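Local coordinates for protein aminopeptidase YwaD (PDB 6HC6) that cleaves single amino acids, such as leucine, arginine and lysine, from the N-termini of peptides as a secreted aminopeptidase with two zinc ions, at residues Q90-P95 against S227-G232; Y246-Y251 against I289-E294. All blocks are in the same frame, centred on the assembly; numbering follows the deposited sequence.

Interaction 1. Residues Q90-P95 against S227-G232; sequences QRFNIP and SQNIIG
Gln90 and Asn229 lie side by side and point the same way, their amide planes 68° apart. Asn229 ND2 donates to Gln90 OE1 at 3.0 Å, in the carbonyl plane and on a lone pair. Gln90 reaches it with CG anti to the backbone N (chi1 174°) and the chain extended. The same ND2 also bonds Gly300 O, and OD1 is bonded to Gly292 N, so three bonds hold the Asn229 amide. On the same face, Phe92 runs at about a right angle to Asn229. The ring rests over Ser227: Phe92 CZ meets Ser227 CB at 3.5 Å, and the Ser227 carbonyl carbon sits over one ring face, toward the rim. Phe92 CE1 comes obliquely to Asn229 OD1, 3.4 Å away. Arg91 and Gln228 occupy the opposite face, where one water, in the guanidinium plane at its edge, accepts from Arg91 NH1 at 3.0 Å and donates to Gln228 OE1 at 2.9 Å; Lys70 also bonds OE1. Between the two faces, paired backbone bonds join Gln90 to Asn229 and Phe92 to Ser227 in antiparallel register. Strand 86-93 is an outermost strand of the mixed sheet of the M28 peptidase domain, with helix 299-306 against the Gln90 and Phe92 face, helix 67-82 against the Gln228 face, and strand 285-291 on the far side of strand 226-234.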
ATOM      1  N   GLN A  90      -6.558  14.729   8.287  1.00 26.41           N
ATOM      2  CA  GLN A  90      -5.477  14.572   9.249  1.00 29.15           C
ATOM      3  C   GLN A  90      -4.158  14.538   8.483  1.00 31.81           C
ATOM      4  O   GLN A  90      -3.885  13.580   7.761  1.00 24.72           O
ATOM      5  CB  GLN A  90      -5.674  13.299  10.068  1.00 25.71           C
ATOM      6  CG  GLN A  90      -4.529  12.968  11.000  1.00 23.87           C
ATOM      7  CD  GLN A  90      -4.777  11.685  11.773  1.00 27.36           C
ATOM      8  OE1 GLN A  90      -4.801  10.598  11.199  1.00 26.73           O
ATOM      9  NE2 GLN A  90      -4.973  11.810  13.085  1.00 28.15           N
ATOM     10  N   ARG A  91      -3.329  15.563   8.667  1.00 29.54           N
ATOM     11  CA  ARG A  91      -2.066  15.654   7.938  1.00 29.33           C
ATOM     12  C   ARG A  91      -0.902  15.093   8.754  1.00 26.15           C
ATOM     13  O   ARG A  91      -0.909  15.124   9.985  1.00 29.46           O
ATOM     14  CB  ARG A  91      -1.786  17.109   7.556  1.00 30.27           C
ATOM     15  CG  ARG A  91      -2.935  17.742   6.796  1.00 36.07           C
ATOM     16  CD  ARG A  91      -2.563  19.096   6.196  1.00 44.32           C
ATOM     17  NE  ARG A  91      -3.704  19.691   5.504  1.00 44.38           N
ATOM     18  CZ  ARG A  91      -4.064  19.400   4.257  1.00 46.06           C
ATOM     19  NH1 ARG A  91      -3.363  18.530   3.541  1.00 40.14           N
ATOM     20  NH2 ARG A  91      -5.126  19.987   3.721  1.00 58.11           N
ATOM     21  N   PHE A  92       0.100  14.557   8.057  1.00 27.30           N
ATOM     22  CA  PHE A  92       1.270  14.023   8.743  1.00 28.63           C
ATOM     23  C   PHE A  92       2.477  14.088   7.822  1.00 23.85           C
ATOM     24  O   PHE A  92       2.345  14.004   6.601  1.00 24.54           O
ATOM     25  CB  PHE A  92       1.046  12.579   9.211  1.00 22.90           C
ATOM     26  CG  PHE A  92       0.619  11.644   8.120  1.00 23.95           C
ATOM     27  CD1 PHE A  92      -0.728  11.513   7.779  1.00 22.81           C
ATOM     28  CD2 PHE A  92       1.556  10.861   7.456  1.00 22.35           C
ATOM     29  CE1 PHE A  92      -1.129  10.634   6.768  1.00 21.14           C
ATOM     30  CE2 PHE A  92       1.165   9.974   6.440  1.00 20.99           C
ATOM     31  CZ  PHE A  92      -0.171   9.869   6.091  1.00 22.61           C
ATOM     32  N   ASN A  93       3.657  14.241   8.421  1.00 25.61           N
ATOM     33  CA  ASN A  93       4.890  14.294   7.650  1.00 27.74           C
ATOM     34  C   ASN A  93       5.291  12.900   7.173  1.00 25.66           C
ATOM     35  O   ASN A  93       5.048  11.891   7.842  1.00 25.64           O
ATOM     36  CB  ASN A  93       6.031  14.889   8.476  1.00 26.42           C
ATOM     37  CG  ASN A  93       5.754  16.310   8.925  1.00 30.73           C
ATOM     38  OD1 ASN A  93       4.930  17.013   8.344  1.00 32.16           O
ATOM     39  ND2 ASN A  93       6.464  16.747   9.957  1.00 35.87           N
ATOM     40  N   ILE A  94       5.905  12.848   5.997  1.00 21.00           N
ATOM     41  CA  ILE A  94       6.426  11.585   5.478  1.00 19.17           C
ATOM     42  C   ILE A  94       7.861  11.816   5.013  1.00 26.75           C
ATOM     43  O   ILE A  94       8.295  12.977   4.932  1.00 25.13           O
ATOM     44  CB  ILE A  94       5.555  11.029   4.338  1.00 19.38           C
ATOM     45  CG1 ILE A  94       5.608  11.946   3.118  1.00 21.65           C
ATOM     46  CG2 ILE A  94       4.121  10.753   4.804  1.00 21.28           C
ATOM     47  CD1 ILE A  94       4.844  11.405   1.930  1.00 23.48           C
ATOM     48  N   PRO A  95       8.633  10.769   4.708  1.00 26.25           N
ATOM     49  CA  PRO A  95      10.041  10.979   4.338  1.00 28.78           C
ATOM     50  C   PRO A  95      10.215  11.777   3.052  1.00 30.40           C
ATOM     51  O   PRO A  95       9.307  11.910   2.229  1.00 28.71           O
ATOM     52  CB  PRO A  95      10.576   9.554   4.163  1.00 29.28           C
ATOM     53  CG  PRO A  95       9.699   8.723   5.014  1.00 32.05           C
ATOM     54  CD  PRO A  95       8.338   9.333   4.886  1.00 22.91           C
ATOM     55  N   SER A 227       1.580  13.805   3.800  1.00 21.11           N
ATOM     56  CA  SER A 227       0.421  13.113   3.263  1.00 18.26           C
ATOM     57  C   SER A 227      -0.757  13.389   4.182  1.00 22.71           C
ATOM     58  O   SER A 227      -0.658  14.232   5.077  1.00 25.59           O
ATOM     59  CB  SER A 227       0.688  11.619   3.131  1.00 19.75           C
ATOM     60  OG  SER A 227      -0.409  10.963   2.501  1.00 18.21           O
ATOM     61  N   GLN A 228      -1.878  12.700   3.978  1.00 21.81           N
ATOM     62  CA  GLN A 228      -3.016  12.971   4.836  1.00 21.69           C
ATOM     63  C   GLN A 228      -3.962  11.786   4.810  1.00 17.87           C
ATOM     64  O   GLN A 228      -3.980  10.992   3.864  1.00 21.60           O
ATOM     65  CB  GLN A 228      -3.754  14.250   4.428  1.00 22.53           C
ATOM     66  CG  GLN A 228      -4.129  14.320   2.954  1.00 24.27           C
ATOM     67  CD  GLN A 228      -2.922  14.542   2.065  1.00 22.19           C
ATOM     68  OE1 GLN A 228      -2.065  15.378   2.354  1.00 28.04           O
ATOM     69  NE2 GLN A 228      -2.822  13.755   0.997  1.00 23.98           N
ATOM     70  N   ASN A 229      -4.740  11.681   5.879  1.00 20.49           N
ATOM     71  CA  ASN A 229      -5.832  10.731   5.980  1.00 20.91           C
ATOM     72  C   ASN A 229      -7.132  11.516   5.924  1.00 25.00           C
ATOM     73  O   ASN A 229      -7.190  12.672   6.359  1.00 22.41           O
ATOM     74  CB  ASN A 229      -5.772   9.939   7.293  1.00 18.00           C
ATOM     75  CG  ASN A 229      -4.463   9.203   7.474  1.00 21.56           C
ATOM     76  OD1 ASN A 229      -3.927   8.642   6.524  1.00 20.55           O
ATOM     77  ND2 ASN A 229      -3.942   9.199   8.693  1.00 22.96           N
ATOM     78  N   ILE A 230      -8.162  10.898   5.370  1.00 19.23           N
ATOM     79  CA  ILE A 230      -9.485  11.513   5.295  1.00 19.04           C
ATOM     80  C   ILE A 230     -10.426  10.655   6.118  1.00 21.55           C
ATOM     81  O   ILE A 230     -10.628   9.474   5.808  1.00 21.84           O
ATOM     82  CB  ILE A 230      -9.973  11.652   3.846  1.00 20.58           C
ATOM     83  CG1 ILE A 230      -8.946  12.431   3.022  1.00 23.59           C
ATOM     84  CG2 ILE A 230     -11.317  12.385   3.808  1.00 20.14           C
ATOM     85  CD1 ILE A 230      -8.021  11.562   2.247  1.00 27.60           C
ATOM     86  N   ILE A 231     -10.991  11.242   7.169  1.00 19.79           N
ATOM     87  CA  ILE A 231     -11.772  10.511   8.148  1.00 20.28           C
ATOM     88  C   ILE A 231     -13.195  11.040   8.105  1.00 23.28           C
ATOM     89  O   ILE A 231     -13.426  12.214   8.403  1.00 24.71           O
ATOM     90  CB  ILE A 231     -11.186  10.659   9.559  1.00 21.29           C
ATOM     91  CG1 ILE A 231      -9.691  10.295   9.554  1.00 23.99           C
ATOM     92  CG2 ILE A 231     -11.997   9.819  10.535  1.00 20.84           C
ATOM     93  CD1 ILE A 231      -8.898  11.070  10.606  1.00 31.21           C
ATOM     94  N   GLY A 232     -14.139  10.174   7.758  1.00 20.78           N
ATOM     95  CA  GLY A 232     -15.550  10.529   7.800  1.00 24.05           C
ATOM     96  C   GLY A 232     -16.284   9.699   8.828  1.00 25.25           C
ATOM     97  O   GLY A 232     -16.285   8.469   8.746  1.00 23.90           O
TER
HETATM   98  O   HOH W   1      -0.810  17.188   4.272  1.00 37.05           O

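Interaction 2. Residues Y246-Y251 against I289-E294; sequences YVTAHY and IAFGAE. With ZN (zinc ion), chain D.
His250 and Glu294 meet at the metal: His250 NE2 binds a zinc ion at 2.2 Å, sharing it with Asp262, Asp323 and two waters, while ND1 is held by Asp252. Glu294 folds over one face of this imidazole, its CG making a CH-pi contact 3.9 Å from the ring centroid. The bend at chi2 (-82°) turns CD back, and OE2 lies 3.3 Å above the centre of the His250 ring. The carboxylate and ring planes are 28° apart. OE2 is not bonded to the imidazole; one of the zinc-bound waters donates a hydrogen bond to Glu294 OE2, the water oxygen lying 2.7 Å from it. Backbone hydrogen bonds alternate between the strands: Ile289 N to Val247 O, Ala249 N to Ile289 O, Phe291 N to Ala249 O, and Tyr251 N to Phe291 O. This is the parallel pairing of a beta-alpha-beta crossover, strand 244-250, helix 260-277, strand 285-291, in the M28 peptidase sheet, and the zinc site lies at the C-terminal ends of the two strands. Van der Waals contacts flank the pairing. Thr248 crosses Phe291 obliquely, its CB 3.3 Å from CE2, and its CG2 abuts Ile289 CB. Just past the strand end, Tyr251 sets CD1 3.7 Å from Ala290 CB, while its CE1 comes to 3.4 Å from Gly292 N. An alanine at Tyr251 would probably open a gap beside Ala290 and the Phe291-Gly292 peptide and leave Gln228 O without the hydroxyl that bonds it. Tyr246 CD1 meets Ile289 CD1 near the plane of the ring, and its hydroxyl is bonded to Ser316.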
ATOM      1  N   TYR A 246     -14.129   0.670  12.395  1.00 18.13           N
ATOM      2  CA  TYR A 246     -13.342   1.345  11.376  1.00 20.45           C
ATOM      3  C   TYR A 246     -13.490   0.622  10.042  1.00 22.21           C
ATOM      4  O   TYR A 246     -13.292  -0.593   9.973  1.00 23.38           O
ATOM      5  CB  TYR A 246     -11.859   1.389  11.772  1.00 19.42           C
ATOM      6  CG  TYR A 246     -11.571   1.997  13.137  1.00 23.54           C
ATOM      7  CD1 TYR A 246     -11.223   3.339  13.263  1.00 19.96           C
ATOM      8  CD2 TYR A 246     -11.596   1.215  14.283  1.00 20.43           C
ATOM      9  CE1 TYR A 246     -10.932   3.886  14.479  1.00 18.91           C
ATOM     10  CE2 TYR A 246     -11.296   1.757  15.513  1.00 20.91           C
ATOM     11  CZ  TYR A 246     -10.971   3.097  15.604  1.00 23.94           C
ATOM     12  OH  TYR A 246     -10.683   3.664  16.816  1.00 25.35           O
ATOM     13  N   VAL A 247     -13.834   1.359   8.988  1.00 17.28           N
ATOM     14  CA  VAL A 247     -13.873   0.828   7.625  1.00 17.12           C
ATOM     15  C   VAL A 247     -12.869   1.637   6.821  1.00 19.07           C
ATOM     16  O   VAL A 247     -13.005   2.866   6.720  1.00 17.20           O
ATOM     17  CB  VAL A 247     -15.277   0.916   7.001  1.00 20.32           C
ATOM     18  CG1 VAL A 247     -15.275   0.237   5.619  1.00 19.05           C
ATOM     19  CG2 VAL A 247     -16.302   0.273   7.912  1.00 22.64           C
ATOM     20  N   THR A 248     -11.829   0.971   6.306  1.00 16.57           N
ATOM     21  CA  THR A 248     -10.639   1.700   5.888  1.00 17.35           C
ATOM     22  C   THR A 248     -10.081   1.163   4.576  1.00 18.46           C
ATOM     23  O   THR A 248     -10.282   0.002   4.199  1.00 15.80           O
ATOM     24  CB  THR A 248      -9.541   1.680   6.964  1.00 16.56           C
ATOM     25  OG1 THR A 248      -9.024   0.353   7.119  1.00 18.34           O
ATOM     26  CG2 THR A 248     -10.069   2.180   8.325  1.00 17.52           C
ATOM     27  N   ALA A 249      -9.354   2.039   3.891  1.00 15.00           N
ATOM     28  CA  ALA A 249      -8.734   1.707   2.610  1.00 13.50           C
ATOM     29  C   ALA A 249      -7.691   2.770   2.300  1.00 19.21           C
ATOM     30  O   ALA A 249      -7.931   3.943   2.563  1.00 19.99           O
ATOM     31  CB  ALA A 249      -9.790   1.673   1.501  1.00 15.25           C
ATOM     32  N   HIS A 250      -6.551   2.373   1.744  1.00 15.38           N
ATOM     33  CA  HIS A 250      -5.548   3.367   1.374  1.00 12.84           C
ATOM     34  C   HIS A 250      -5.800   3.874  -0.039  1.00 16.61           C
ATOM     35  O   HIS A 250      -6.212   3.121  -0.921  1.00 16.43           O
ATOM     36  CB  HIS A 250      -4.125   2.815   1.530  1.00 11.19           C
ATOM     37  CG  HIS A 250      -3.686   1.832   0.475  1.00 11.95           C
ATOM     38  ND1 HIS A 250      -3.024   2.218  -0.672  1.00 14.01           N
ATOM     39  CD2 HIS A 250      -3.698   0.477   0.458  1.00 15.74           C
ATOM     40  CE1 HIS A 250      -2.715   1.153  -1.391  1.00 14.84           C
ATOM     41  NE2 HIS A 250      -3.081   0.075  -0.713  1.00 11.62           N
ATOM     42  N   TYR A 251      -5.557   5.165  -0.250  1.00 13.88           N
ATOM     43  CA  TYR A 251      -5.890   5.776  -1.528  1.00 15.84           C
ATOM     44  C   TYR A 251      -4.648   6.209  -2.296  1.00 15.02           C
ATOM     45  O   TYR A 251      -4.776   6.809  -3.373  1.00 18.80           O
ATOM     46  CB  TYR A 251      -6.858   6.951  -1.322  1.00 15.11           C
ATOM     47  CG  TYR A 251      -6.260   8.154  -0.632  1.00 15.30           C
ATOM     48  CD1 TYR A 251      -6.143   8.206   0.752  1.00 14.02           C
ATOM     49  CD2 TYR A 251      -5.840   9.244  -1.360  1.00 18.53           C
ATOM     50  CE1 TYR A 251      -5.578   9.299   1.385  1.00 15.77           C
ATOM     51  CE2 TYR A 251      -5.288  10.363  -0.738  1.00 22.49           C
ATOM     52  CZ  TYR A 251      -5.158  10.377   0.633  1.00 19.69           C
ATOM     53  OH  TYR A 251      -4.613  11.465   1.274  1.00 22.06           O
ATOM     54  N   ILE A 289     -12.300   5.589   6.746  1.00 16.69           N
ATOM     55  CA  ILE A 289     -11.021   6.268   6.618  1.00 15.48           C
ATOM     56  C   ILE A 289     -10.375   5.900   5.297  1.00 17.85           C
ATOM     57  O   ILE A 289     -10.245   4.712   4.967  1.00 19.66           O
ATOM     58  CB  ILE A 289     -10.068   5.940   7.776  1.00 16.14           C
ATOM     59  CG1 ILE A 289     -10.813   6.072   9.099  1.00 22.19           C
ATOM     60  CG2 ILE A 289      -8.873   6.864   7.676  1.00 19.66           C
ATOM     61  CD1 ILE A 289      -9.926   5.941  10.303  1.00 24.18           C
ATOM     62  N   ALA A 290      -9.946   6.922   4.567  1.00 17.09           N
ATOM     63  CA  ALA A 290      -9.040   6.782   3.439  1.00 15.65           C
ATOM     64  C   ALA A 290      -7.638   7.136   3.937  1.00 16.83           C
ATOM     65  O   ALA A 290      -7.375   8.290   4.299  1.00 20.24           O
ATOM     66  CB  ALA A 290      -9.480   7.685   2.283  1.00 22.62           C
ATOM     67  N   PHE A 291      -6.746   6.138   3.977  1.00 15.13           N
ATOM     68  CA  PHE A 291      -5.402   6.314   4.509  1.00 16.48           C
ATOM     69  C   PHE A 291      -4.451   6.764   3.414  1.00 16.85           C
ATOM     70  O   PHE A 291      -4.404   6.154   2.349  1.00 17.48           O
ATOM     71  CB  PHE A 291      -4.874   5.009   5.105  1.00 16.05           C
ATOM     72  CG  PHE A 291      -5.480   4.655   6.432  1.00 16.73           C
ATOM     73  CD1 PHE A 291      -5.405   5.532   7.505  1.00 19.06           C
ATOM     74  CD2 PHE A 291      -6.097   3.429   6.605  1.00 16.24           C
ATOM     75  CE1 PHE A 291      -5.981   5.196   8.729  1.00 17.10           C
ATOM     76  CE2 PHE A 291      -6.654   3.087   7.823  1.00 17.12           C
ATOM     77  CZ  PHE A 291      -6.595   3.973   8.884  1.00 18.84           C
ATOM     78  N   GLY A 292      -3.650   7.787   3.693  1.00 18.45           N
ATOM     79  CA  GLY A 292      -2.606   8.149   2.758  1.00 16.75           C
ATOM     80  C   GLY A 292      -1.327   7.371   3.015  1.00 17.14           C
ATOM     81  O   GLY A 292      -1.153   6.759   4.060  1.00 15.99           O
ATOM     82  N   ALA A 293      -0.431   7.382   2.027  1.00 16.58           N
ATOM     83  CA  ALA A 293       0.957   6.933   2.219  1.00 19.45           C
ATOM     84  C   ALA A 293       1.063   5.498   2.741  1.00 18.00           C
ATOM     85  O   ALA A 293       1.997   5.156   3.469  1.00 17.11           O
ATOM     86  CB  ALA A 293       1.724   7.879   3.153  1.00 17.79           C
ATOM     87  N   GLU A 294       0.139   4.624   2.362  1.00 17.57           N
ATOM     88  CA  GLU A 294       0.295   3.219   2.747  1.00 16.71           C
ATOM     89  C   GLU A 294       1.479   2.553   2.052  1.00 16.00           C
ATOM     90  O   GLU A 294       2.094   1.639   2.614  1.00 15.43           O
ATOM     91  CB  GLU A 294      -0.982   2.455   2.417  1.00 15.47           C
ATOM     92  CG  GLU A 294      -1.009   0.983   2.855  1.00 17.92           C
ATOM     93  CD  GLU A 294      -0.316   0.035   1.897  1.00 23.95           C
ATOM     94  OE1 GLU A 294       0.070  -1.068   2.346  1.00 21.41           O
ATOM     95  OE2 GLU A 294      -0.126   0.394   0.715  1.00 17.11           O
TER
HETATM   96 ZN    ZN D 501      -2.711  -1.993  -1.225  1.00 19.43          ZN
HETATM   97  O   HOH W   2      -0.690  -1.595  -1.059  1.00 18.72           O
HETATM   98  O   HOH W   3      -1.915  -3.825  -1.251  1.00 22.27           O

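From the N terminus, strand 86-93 runs to residues 90-95, and the chain then passes through the PA domain before interaction 1 brings it back at 227-232, closing a loop of 131 residues. Interaction 2 opens only after that, at 246-251, and closes at 289-294 across 37 residues that include helix 260-277. The two loops are therefore in series, neither nested nor crossed. In space they meet within one sheet, because strand 285-291 lies between strands 226-234 and 244-250. Ile230 O and Ala290 N, 2.9 Å apart, probably join them by a hydrogen bond, tying the edge strand 86-93 to the zinc-bearing centre of the peptidase domain.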